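PDB 4MGQ: glycosyl hydrolase family 10 from Prevotella bryantii, which probably hydrolyses internal beta-1,4-xylosidic linkages in xylans as a full-length enzyme, of which this piece is a calcium-binding carbohydrate-binding module. Local coordinates for residues 12-18 with 153-159. Residues are numbered along the deposited sequence; the frame is centred on the assembly and turned at random.
With CA (calcium ion), chain B.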
ATOM      1  N   PRO A  12     -19.978  11.097   0.423  1.00  9.37           N
ATOM      2  CA  PRO A  12     -18.649  11.305   1.018  1.00 12.45           C
ATOM      3  C   PRO A  12     -18.605  11.024   2.522  1.00 13.14           C
ATOM      4  O   PRO A  12     -17.524  10.795   3.066  1.00 11.59           O
ATOM      5  CB  PRO A  12     -18.369  12.788   0.742  1.00 14.71           C
ATOM      6  CG  PRO A  12     -19.247  13.137  -0.395  1.00 22.57           C
ATOM      7  CD  PRO A  12     -20.487  12.322  -0.213  1.00 12.21           C
ATOM      8  N   ASN A  13     -19.760  11.036   3.181  1.00 11.53           N
ATOM      9  CA  ASN A  13     -19.785  10.850   4.620  1.00 11.31           C
ATOM     10  C   ASN A  13     -20.293   9.471   5.031  1.00 11.11           C
ATOM     11  O   ASN A  13     -20.432   9.188   6.222  1.00 13.27           O
ATOM     12  CB  ASN A  13     -20.608  11.966   5.273  1.00 10.33           C
ATOM     13  CG  ASN A  13     -19.994  13.334   5.044  1.00 12.92           C
ATOM     14  OD1 ASN A  13     -18.775  13.460   4.919  1.00 17.18           O
ATOM     15  ND2 ASN A  13     -20.830  14.358   4.946  1.00 14.21           N
ATOM     16  N   ALA A  14     -20.543   8.606   4.049  1.00  9.36           N
ATOM     17  CA  ALA A  14     -20.705   7.185   4.329  1.00  9.03           C
ATOM     18  C   ALA A  14     -19.366   6.669   4.846  1.00 10.10           C
ATOM     19  O   ALA A  14     -18.323   7.194   4.475  1.00 10.25           O
ATOM     20  CB  ALA A  14     -21.134   6.417   3.090  1.00 10.08           C
ATOM     21  N   THR A  15     -19.402   5.663   5.708  1.00  9.28           N
ATOM     22  CA  THR A  15     -18.167   5.154   6.294  1.00 10.38           C
ATOM     23  C   THR A  15     -17.248   4.608   5.214  1.00  9.71           C
ATOM     24  O   THR A  15     -17.662   3.776   4.392  1.00 12.44           O
ATOM     25  CB  THR A  15     -18.448   4.062   7.323  1.00 12.93           C
ATOM     26  OG1 THR A  15     -19.389   4.561   8.282  1.00 13.80           O
ATOM     27  CG2 THR A  15     -17.150   3.659   8.041  1.00 12.75           C
ATOM     28  N   LYS A  16     -16.012   5.104   5.207  1.00 10.29           N
ATOM     29  CA  LYS A  16     -14.964   4.607   4.331  1.00 10.00           C
ATOM     30  C   LYS A  16     -14.129   3.610   5.114  1.00 11.06           C
ATOM     31  O   LYS A  16     -14.003   3.743   6.328  1.00 11.13           O
ATOM     32  CB  LYS A  16     -14.074   5.740   3.828  1.00 10.98           C
ATOM     33  CG  LYS A  16     -14.776   6.828   3.029  1.00 12.57           C
ATOM     34  CD  LYS A  16     -13.793   7.969   2.763  1.00 18.02           C
ATOM     35  CE  LYS A  16     -14.259   8.864   1.615  1.00 26.95           C
ATOM     36  NZ  LYS A  16     -15.265   9.887   2.021  1.00 22.58           N
ATOM     37  N   HIS A  17     -13.568   2.617   4.438  1.00  9.43           N
ATOM     38  CA  HIS A  17     -12.714   1.645   5.126  1.00 11.07           C
ATOM     39  C   HIS A  17     -11.316   1.666   4.544  1.00 11.96           C
ATOM     40  O   HIS A  17     -11.126   1.916   3.349  1.00  9.92           O
ATOM     41  CB  HIS A  17     -13.330   0.248   5.061  1.00 11.25           C
ATOM     42  CG  HIS A  17     -14.688   0.188   5.687  1.00 12.96           C
ATOM     43  ND1 HIS A  17     -15.842   0.440   4.975  1.00 16.18           N
ATOM     44  CD2 HIS A  17     -15.072  -0.020   6.968  1.00 17.68           C
ATOM     45  CE1 HIS A  17     -16.883   0.356   5.786  1.00 16.20           C
ATOM     46  NE2 HIS A  17     -16.443   0.085   7.002  1.00 16.97           N
ATOM     47  N   VAL A  18     -10.331   1.436   5.409  1.00 10.02           N
ATOM     48  CA  VAL A  18      -8.936   1.577   5.023  1.00  9.41           C
ATOM     49  C   VAL A  18      -8.123   0.421   5.603  1.00  9.36           C
ATOM     50  O   VAL A  18      -8.560  -0.246   6.537  1.00  9.32           O
ATOM     51  CB  VAL A  18      -8.345   2.926   5.507  1.00  8.60           C
ATOM     52  CG1 VAL A  18      -9.241   4.107   5.077  1.00  8.66           C
ATOM     53  CG2 VAL A  18      -8.194   2.928   7.020  1.00 10.05           C
ATOM     54  N   THR A 153      -8.626  -4.142   8.410  1.00 11.15           N
ATOM     55  CA  THR A 153      -9.301  -3.028   7.757  1.00 10.10           C
ATOM     56  C   THR A 153     -10.200  -2.381   8.795  1.00 11.40           C
ATOM     57  O   THR A 153     -10.812  -3.075   9.615  1.00 16.32           O
ATOM     58  CB  THR A 153     -10.133  -3.444   6.513  1.00 12.61           C
ATOM     59  OG1 THR A 153     -11.118  -4.424   6.880  1.00 17.71           O
ATOM     60  CG2 THR A 153      -9.230  -4.000   5.409  1.00 11.24           C
ATOM     61  N   VAL A 154     -10.256  -1.055   8.788  1.00  9.65           N
ATOM     62  CA  VAL A 154     -11.014  -0.323   9.793  1.00 11.62           C
ATOM     63  C   VAL A 154     -11.701   0.860   9.154  1.00 11.79           C
ATOM     64  O   VAL A 154     -11.342   1.274   8.051  1.00 11.41           O
ATOM     65  CB  VAL A 154     -10.128   0.206  10.942  1.00 11.83           C
ATOM     66  CG1 VAL A 154      -9.379  -0.930  11.626  1.00 17.58           C
ATOM     67  CG2 VAL A 154      -9.162   1.261  10.423  1.00 10.28           C
ATOM     68  N   ALA A 155     -12.674   1.415   9.867  1.00 12.96           N
ATOM     69  CA  ALA A 155     -13.286   2.666   9.450  1.00 12.31           C
ATOM     70  C   ALA A 155     -12.231   3.748   9.408  1.00 12.48           C
ATOM     71  O   ALA A 155     -11.383   3.819  10.297  1.00 13.05           O
ATOM     72  CB  ALA A 155     -14.413   3.056  10.394  1.00 13.97           C
ATOM     73  N   ASP A 156     -12.273   4.573   8.365  1.00 10.43           N
ATOM     74  CA  ASP A 156     -11.369   5.722   8.227  1.00 10.43           C
ATOM     75  C   ASP A 156     -11.368   6.532   9.533  1.00 13.53           C
ATOM     76  O   ASP A 156     -12.417   6.985   9.990  1.00 12.02           O
ATOM     77  CB  ASP A 156     -11.819   6.574   7.026  1.00 12.25           C
ATOM     78  CG  ASP A 156     -10.902   7.761   6.734  1.00 12.01           C
ATOM     79  OD1 ASP A 156     -10.233   8.296   7.648  1.00 12.72           O
ATOM     80  OD2 ASP A 156     -10.870   8.199   5.559  1.00 11.96           O
ATOM     81  N   PRO A 157     -10.188   6.712  10.145  1.00 11.75           N
ATOM     82  CA  PRO A 157     -10.116   7.343  11.467  1.00 14.49           C
ATOM     83  C   PRO A 157     -10.519   8.809  11.484  1.00 15.18           C
ATOM     84  O   PRO A 157     -10.949   9.302  12.535  1.00 17.29           O
ATOM     85  CB  PRO A 157      -8.630   7.195  11.841  1.00 13.28           C
ATOM     86  CG  PRO A 157      -7.925   7.044  10.534  1.00 13.11           C
ATOM     87  CD  PRO A 157      -8.868   6.238   9.692  1.00  9.72           C
ATOM     88  N   ASP A 158     -10.400   9.492  10.351  1.00 14.94           N
ATOM     89  CA  ASP A 158     -10.616  10.934  10.330  1.00 15.09           C
ATOM     90  C   ASP A 158     -12.010  11.308   9.844  1.00 20.89           C
ATOM     91  O   ASP A 158     -12.279  12.469   9.538  1.00 22.81           O
ATOM     92  CB  ASP A 158      -9.545  11.620   9.483  1.00 19.02           C
ATOM     93  CG  ASP A 158      -8.198  11.671  10.190  1.00 20.50           C
ATOM     94  OD1 ASP A 158      -8.154  11.417  11.419  1.00 25.39           O
ATOM     95  OD2 ASP A 158      -7.183  11.974   9.523  1.00 25.48           O
ATOM     96  N   GLN A 159     -12.901  10.324   9.803  1.00 19.14           N
ATOM     97  CA  GLN A 159     -14.316  10.614   9.592  1.00 21.64           C
ATOM     98  C   GLN A 159     -14.991  10.779  10.945  1.00 25.41           C
ATOM     99  O   GLN A 159     -14.625  10.098  11.907  1.00 24.63           O
ATOM    100  CB  GLN A 159     -14.994   9.510   8.789  1.00 18.95           C
ATOM    101  CG  GLN A 159     -14.656   9.521   7.321  1.00 16.63           C
ATOM    102  CD  GLN A 159     -15.490   8.519   6.559  1.00 13.31           C
ATOM    103  OE1 GLN A 159     -15.405   7.314   6.808  1.00 11.73           O
ATOM    104  NE2 GLN A 159     -16.337   9.012   5.656  1.00 15.84           N
TER
HETATM  105 CA    CA B 601     -11.454   2.474   1.098  1.00 13.66          CA
HETATM  106  O   HOH W   1     -16.642  11.988   6.086  1.00 16.65           O
HETATM  107  O   HOH W   2     -11.613   3.024  -1.250  1.00 16.38           O
HETATM  108  O   HOH W   3     -12.835   4.483   1.131  1.00 16.77           O
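Gln159 lays its carboxamide against the backbone of residues 14-16 and crosses the Lys16 side chain at about a right angle, with OE1 3.6 Å from Lys16 CB. Both ends of the amide are used. Gln159 OE1 accepts from Lys16 N at 2.8 Å in a nearly straight bond (174°). Gln159 NE2 donates to Ala14 O at 2.9 Å. That donor stands well above the Ala14 carbonyl plane, although Ala14 O lies close to the plane of the Gln159 amide. A water bridges NE2 to Asn13 OD1, so three bonds fix the rotation of the amide. The side chain thereby continues the pairing of two antiparallel strands, 17-24 and 151-155, the latter at the edge of one five-stranded sheet in the beta-sandwich of this carbohydrate-binding module. Here Val18 and Val154 form a hydrogen-bonded pair, their CG2 methyls 3.9 Å apart, both side chains touching Trp114 of the neighbouring strand 111-121. Beyond the strand, Asp156 N donates to Lys16 O (2.8 Å). With CG anti to the backbone N (chi1 -177°), the Asp156 side chain runs beside that of Lys16; OD1 accepts from Asp158 N in an Asx turn and from Trp86, while OD2 makes a salt bridge with Arg54. Facing away from strand 151-155, His17 O binds calcium at 2.3 Å, and Asp116, Thr133, Glu135 and two waters complete the site.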